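Local coordinates for phosphoribosyl-aminoimidazole carboxylase (Aspergillus clavatus, PDB 3K5I), which probably catalyses the ATP-dependent carboxylation of 5-aminoimidazole ribonucleotide to its N5-carboxy form in purine biosynthesis, as an ATP-grasp enzyme, at residues A139-L152 against L190-K202. Sequence-based numbering, arbitrary orientation.
Sequences AEHRELVENTPAEL and LEALKDRPLYAEK. With ADP (adenosine-5'-diphosphate), chain G.
Strands 141-144 and 198-202 pair antiparallel, their axes 161° apart: the outermost strand of a four-stranded sheet lies against one whose end meets the adenine of ADP. Arg142 and Ala200 form a hydrogen-bonded pair, flanked by the non-hydrogen-bonded pairs His141–Glu201 and Glu143–Tyr199. Beyond the ladder, Lys202 N donates almost straight to Glu140 O (2.6 Å). At the other end Leu144 N donates to Leu198 O (3.0 Å); beside this bond a water takes the N-H of Leu198 and reaches Leu144 O and Asn147 OD1, linking the two segments.

The two faces differ in character. On one, the Tyr199 ring turns its edge, CD2 leading, toward the face of the His141 imidazole, with planes at 80°. Both side chains leave from this face, and each CG lies between its backbone N and carbonyl carbon, which brings the rings together. On the other face the contact is aliphatic: Leu144 CD2 lies 4.1 Å from Leu198 CD1, and Leu190 CD2 meets Leu152 CD2 tip to tip at a tight 3.4 Å. Leu190 CD1 rests against Pro149 CG (3.7 Å), while the Asn147 amide crosses the Leu198 side chain. Beside Lys202, Glu140 OE1 accepts through its anti lone pair from Arg142 NH1, in the guanidinium plane (3.0 Å), as part of a salt bridge; Glu140 OE2 makes a long one with Lys202 NZ (3.8 Å).

Glu201 OE1 and Lys202 O each accept a weak hydrogen bond from the adenine N6 of ADP; Lys166 also forms a salt bridge with Glu201. Strand 163-167 flanks 198-202 on its other side, Phe125 of helix 124-132 meets the Tyr199–His141 rings, and helices 149-159 and 186-192 bring Leu152 and Leu190 together, Leu159 of the former touching Glu140, Arg142 and Lys202.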
# COMPACT_ATOMS: atom_id res chain seq x y z
N ALA A 139 5.75 -33.80 -13.72
CA ALA A 139 5.20 -35.07 -13.24
C ALA A 139 4.41 -35.87 -14.27
O ALA A 139 3.63 -35.36 -15.04
CB ALA A 139 4.32 -34.87 -11.97
N GLU A 140 4.60 -37.18 -14.24
CA GLU A 140 3.91 -38.09 -15.12
C GLU A 140 2.42 -38.06 -14.83
O GLU A 140 2.01 -37.91 -13.68
CB GLU A 140 4.35 -39.49 -14.70
CG GLU A 140 3.81 -40.55 -15.62
CD GLU A 140 4.77 -41.70 -15.74
OE1 GLU A 140 4.35 -42.64 -16.42
OE2 GLU A 140 5.89 -41.65 -15.16
N HIS A 141 1.61 -38.29 -15.86
CA HIS A 141 0.21 -38.28 -15.54
C HIS A 141 -0.50 -39.18 -16.51
O HIS A 141 0.13 -39.81 -17.38
CB HIS A 141 -0.33 -36.86 -15.59
CG HIS A 141 -0.16 -36.17 -16.90
ND1 HIS A 141 0.66 -35.06 -17.04
CD2 HIS A 141 -0.71 -36.41 -18.12
CE1 HIS A 141 0.61 -34.66 -18.30
NE2 HIS A 141 -0.21 -35.45 -18.97
N ARG A 142 -1.82 -39.23 -16.34
CA ARG A 142 -2.69 -40.03 -17.20
C ARG A 142 -4.04 -39.35 -17.18
O ARG A 142 -4.56 -39.06 -16.12
CB ARG A 142 -2.83 -41.48 -16.69
CG ARG A 142 -1.52 -42.25 -16.75
CD ARG A 142 -1.08 -42.57 -18.19
NE ARG A 142 -0.21 -43.75 -18.19
CZ ARG A 142 1.07 -43.71 -17.85
NH1 ARG A 142 1.61 -42.55 -17.53
NH2 ARG A 142 1.79 -44.82 -17.84
N GLU A 143 -4.64 -39.07 -18.33
CA GLU A 143 -5.94 -38.44 -18.21
C GLU A 143 -6.95 -39.53 -17.85
O GLU A 143 -6.64 -40.71 -17.96
CB GLU A 143 -6.21 -37.52 -19.42
CG GLU A 143 -7.40 -37.81 -20.30
CD GLU A 143 -7.13 -37.29 -21.70
OE1 GLU A 143 -6.42 -37.97 -22.48
OE2 GLU A 143 -7.61 -36.17 -22.01
N LEU A 144 -8.14 -39.18 -17.37
CA LEU A 144 -9.13 -40.19 -17.02
C LEU A 144 -10.25 -40.05 -18.01
O LEU A 144 -10.98 -39.09 -17.91
CB LEU A 144 -9.77 -39.91 -15.66
CG LEU A 144 -9.24 -40.76 -14.50
CD1 LEU A 144 -7.89 -40.15 -14.13
CD2 LEU A 144 -10.28 -40.75 -13.36
N VAL A 145 -10.41 -40.98 -18.95
CA VAL A 145 -11.49 -40.88 -19.93
C VAL A 145 -12.94 -40.98 -19.41
O VAL A 145 -13.87 -40.48 -20.04
CB VAL A 145 -11.20 -41.74 -21.15
CG1 VAL A 145 -12.50 -42.03 -21.89
CG2 VAL A 145 -10.16 -41.03 -22.03
N GLU A 146 -13.16 -41.62 -18.27
CA GLU A 146 -14.49 -41.70 -17.67
C GLU A 146 -14.11 -41.61 -16.21
O GLU A 146 -12.92 -41.65 -15.86
CB GLU A 146 -15.22 -43.02 -17.85
CG GLU A 146 -14.25 -44.15 -17.93
CD GLU A 146 -14.54 -45.00 -19.14
OE1 GLU A 146 -13.58 -45.48 -19.76
OE2 GLU A 146 -15.75 -45.14 -19.45
N ASN A 147 -15.11 -41.49 -15.35
CA ASN A 147 -14.77 -41.38 -13.94
C ASN A 147 -15.18 -42.56 -13.07
O ASN A 147 -15.93 -42.51 -12.09
CB ASN A 147 -14.86 -39.96 -13.38
CG ASN A 147 -14.08 -38.94 -14.20
OD1 ASN A 147 -12.88 -39.08 -14.49
ND2 ASN A 147 -14.80 -37.90 -14.60
N THR A 148 -14.61 -43.67 -13.49
CA THR A 148 -14.82 -44.96 -12.91
C THR A 148 -13.64 -45.29 -12.01
O THR A 148 -12.54 -44.75 -12.13
CB THR A 148 -15.05 -45.92 -14.08
OG1 THR A 148 -13.93 -45.87 -14.98
CG2 THR A 148 -16.22 -45.37 -14.87
N PRO A 149 -13.91 -46.20 -11.09
CA PRO A 149 -12.91 -46.58 -10.11
C PRO A 149 -12.02 -47.51 -10.86
O PRO A 149 -10.82 -47.62 -10.60
CB PRO A 149 -13.74 -47.27 -9.02
CG PRO A 149 -15.10 -46.64 -9.15
CD PRO A 149 -15.28 -46.55 -10.65
N ALA A 150 -12.65 -48.17 -11.83
CA ALA A 150 -11.97 -49.11 -12.71
C ALA A 150 -10.85 -48.32 -13.38
O ALA A 150 -9.66 -48.66 -13.30
CB ALA A 150 -12.96 -49.57 -13.76
N GLU A 151 -11.26 -47.24 -14.03
CA GLU A 151 -10.36 -46.33 -14.70
C GLU A 151 -9.25 -45.84 -13.76
O GLU A 151 -8.03 -45.96 -14.02
CB GLU A 151 -11.23 -45.14 -15.09
CG GLU A 151 -10.46 -43.91 -15.51
CD GLU A 151 -10.35 -43.78 -17.03
OE1 GLU A 151 -11.08 -42.89 -17.53
OE2 GLU A 151 -9.56 -44.51 -17.70
N LEU A 152 -9.69 -45.29 -12.65
CA LEU A 152 -8.75 -44.78 -11.64
C LEU A 152 -7.84 -45.91 -11.15
O LEU A 152 -6.61 -45.83 -11.25
CB LEU A 152 -9.56 -44.19 -10.49
CG LEU A 152 -8.84 -43.31 -9.46
CD1 LEU A 152 -7.61 -42.48 -9.91
CD2 LEU A 152 -9.93 -42.42 -8.92
N LEU A 190 -13.23 -39.80 -6.21
CA LEU A 190 -14.17 -39.51 -7.30
C LEU A 190 -15.34 -38.66 -6.77
O LEU A 190 -15.71 -37.61 -7.27
CB LEU A 190 -14.60 -40.79 -8.06
CG LEU A 190 -13.58 -41.72 -8.72
CD1 LEU A 190 -14.17 -43.08 -9.07
CD2 LEU A 190 -12.91 -41.07 -9.93
N GLU A 191 -15.94 -39.11 -5.69
CA GLU A 191 -17.01 -38.29 -5.18
C GLU A 191 -16.48 -36.87 -5.06
O GLU A 191 -17.03 -35.92 -5.62
CB GLU A 191 -17.38 -38.88 -3.82
CG GLU A 191 -18.64 -38.34 -3.18
CD GLU A 191 -19.77 -38.06 -4.14
OE1 GLU A 191 -19.96 -38.81 -5.12
OE2 GLU A 191 -20.47 -37.06 -3.85
N ALA A 192 -15.38 -36.74 -4.33
CA ALA A 192 -14.79 -35.42 -4.06
C ALA A 192 -14.69 -34.41 -5.19
O ALA A 192 -15.01 -33.22 -5.02
CB ALA A 192 -13.50 -35.51 -3.27
N LEU A 193 -14.25 -34.92 -6.33
CA LEU A 193 -14.05 -34.15 -7.55
C LEU A 193 -15.12 -34.56 -8.54
O LEU A 193 -14.90 -34.64 -9.74
CB LEU A 193 -12.74 -34.64 -8.13
CG LEU A 193 -11.52 -34.12 -7.34
CD1 LEU A 193 -10.22 -34.41 -8.12
CD2 LEU A 193 -11.61 -32.63 -7.07
N LYS A 194 -16.28 -34.84 -7.97
CA LYS A 194 -17.40 -35.27 -8.76
C LYS A 194 -17.63 -34.43 -10.01
O LYS A 194 -17.49 -33.23 -10.03
CB LYS A 194 -18.63 -35.08 -7.89
CG LYS A 194 -19.52 -36.28 -7.64
CD LYS A 194 -20.94 -35.78 -7.35
CE LYS A 194 -21.21 -35.38 -5.92
NZ LYS A 194 -22.56 -35.87 -5.53
N ASP A 195 -18.13 -35.10 -11.03
CA ASP A 195 -18.54 -34.45 -12.26
C ASP A 195 -17.63 -33.42 -12.86
O ASP A 195 -18.15 -32.42 -13.34
CB ASP A 195 -19.85 -33.71 -12.00
CG ASP A 195 -21.03 -34.64 -12.04
OD1 ASP A 195 -21.04 -35.64 -12.79
OD2 ASP A 195 -21.96 -34.37 -11.27
N ARG A 196 -16.32 -33.65 -12.81
CA ARG A 196 -15.36 -32.73 -13.39
C ARG A 196 -14.47 -33.59 -14.35
O ARG A 196 -14.42 -34.81 -14.27
CB ARG A 196 -14.57 -31.99 -12.25
CG ARG A 196 -15.50 -31.29 -11.21
CD ARG A 196 -14.76 -30.68 -9.98
NE ARG A 196 -13.82 -29.62 -10.40
CZ ARG A 196 -13.04 -28.90 -9.61
NH1 ARG A 196 -13.05 -29.11 -8.30
NH2 ARG A 196 -12.22 -27.98 -10.11
N PRO A 197 -13.79 -33.00 -15.31
CA PRO A 197 -12.89 -33.75 -16.21
C PRO A 197 -11.63 -33.88 -15.33
O PRO A 197 -11.19 -32.90 -14.71
CB PRO A 197 -12.54 -32.72 -17.29
CG PRO A 197 -12.74 -31.35 -16.64
CD PRO A 197 -13.77 -31.54 -15.55
N LEU A 198 -11.04 -35.07 -15.24
CA LEU A 198 -9.87 -35.33 -14.38
C LEU A 198 -8.70 -35.96 -15.07
O LEU A 198 -8.76 -36.51 -16.17
CB LEU A 198 -10.26 -36.43 -13.37
CG LEU A 198 -11.62 -36.21 -12.77
CD1 LEU A 198 -11.72 -37.31 -11.74
CD2 LEU A 198 -11.72 -34.81 -12.15
N TYR A 199 -7.61 -35.96 -14.32
CA TYR A 199 -6.40 -36.62 -14.77
C TYR A 199 -5.69 -36.84 -13.43
O TYR A 199 -5.98 -36.19 -12.44
CB TYR A 199 -5.56 -35.86 -15.79
CG TYR A 199 -4.82 -34.72 -15.17
CD1 TYR A 199 -5.51 -33.55 -14.85
CD2 TYR A 199 -3.47 -34.83 -14.85
CE1 TYR A 199 -4.82 -32.51 -14.33
CE2 TYR A 199 -2.79 -33.78 -14.29
CZ TYR A 199 -3.50 -32.63 -14.01
OH TYR A 199 -2.99 -31.49 -13.47
N ALA A 200 -4.80 -37.81 -13.34
CA ALA A 200 -4.07 -38.09 -12.10
C ALA A 200 -2.60 -37.78 -12.31
O ALA A 200 -2.10 -37.87 -13.45
CB ALA A 200 -4.26 -39.56 -11.70
N GLU A 201 -1.89 -37.44 -11.24
CA GLU A 201 -0.50 -37.17 -11.53
C GLU A 201 0.38 -38.09 -10.68
O GLU A 201 0.04 -38.40 -9.53
CB GLU A 201 -0.34 -35.68 -11.24
CG GLU A 201 0.04 -34.85 -12.45
CD GLU A 201 0.36 -33.43 -12.04
OE1 GLU A 201 0.64 -33.20 -10.85
OE2 GLU A 201 0.32 -32.52 -12.91
N LYS A 202 1.49 -38.56 -11.23
CA LYS A 202 2.33 -39.44 -10.43
C LYS A 202 2.83 -38.56 -9.31
O LYS A 202 3.02 -37.35 -9.53
CB LYS A 202 3.49 -39.98 -11.27
CG LYS A 202 4.72 -40.28 -10.44
CD LYS A 202 5.67 -41.18 -11.26
CE LYS A 202 5.38 -42.65 -11.07
NZ LYS A 202 6.31 -43.50 -11.87
PB ADP G . -3.82 -25.49 -7.57
O1B ADP G . -5.16 -25.57 -6.94
O2B ADP G . -4.26 -24.89 -8.88
O3B ADP G . -2.54 -24.62 -7.29
PA ADP G . -1.57 -27.46 -7.79
O1A ADP G . -0.56 -26.40 -7.84
O2A ADP G . -1.27 -28.46 -8.87
O3A ADP G . -3.07 -26.89 -7.81
O5' ADP G . -1.26 -28.15 -6.37
C5' ADP G . -1.09 -27.38 -5.18
C4' ADP G . -0.01 -28.01 -4.33
O4' ADP G . -0.35 -29.39 -4.05
C3' ADP G . 1.38 -28.18 -4.92
O3' ADP G . 2.10 -27.01 -4.49
C2' ADP G . 2.02 -29.35 -4.16
O2' ADP G . 2.11 -29.07 -2.73
C1' ADP G . 0.77 -30.21 -4.16
N9 ADP G . 0.87 -31.07 -5.33
C8 ADP G . 0.37 -30.77 -6.56
N7 ADP G . 0.76 -31.69 -7.48
C5 ADP G . 1.46 -32.60 -6.72
C6 ADP G . 2.01 -33.87 -7.10
N6 ADP G . 2.14 -34.49 -8.14
N1 ADP G . 2.65 -34.55 -6.11
C2 ADP G . 2.70 -34.14 -4.79
N3 ADP G . 2.10 -33.03 -4.43
C4 ADP G . 1.52 -32.28 -5.38
O HOH W 1 -12.35 -37.27 -16.50
O HOH W 2 -10.28 -36.52 -19.10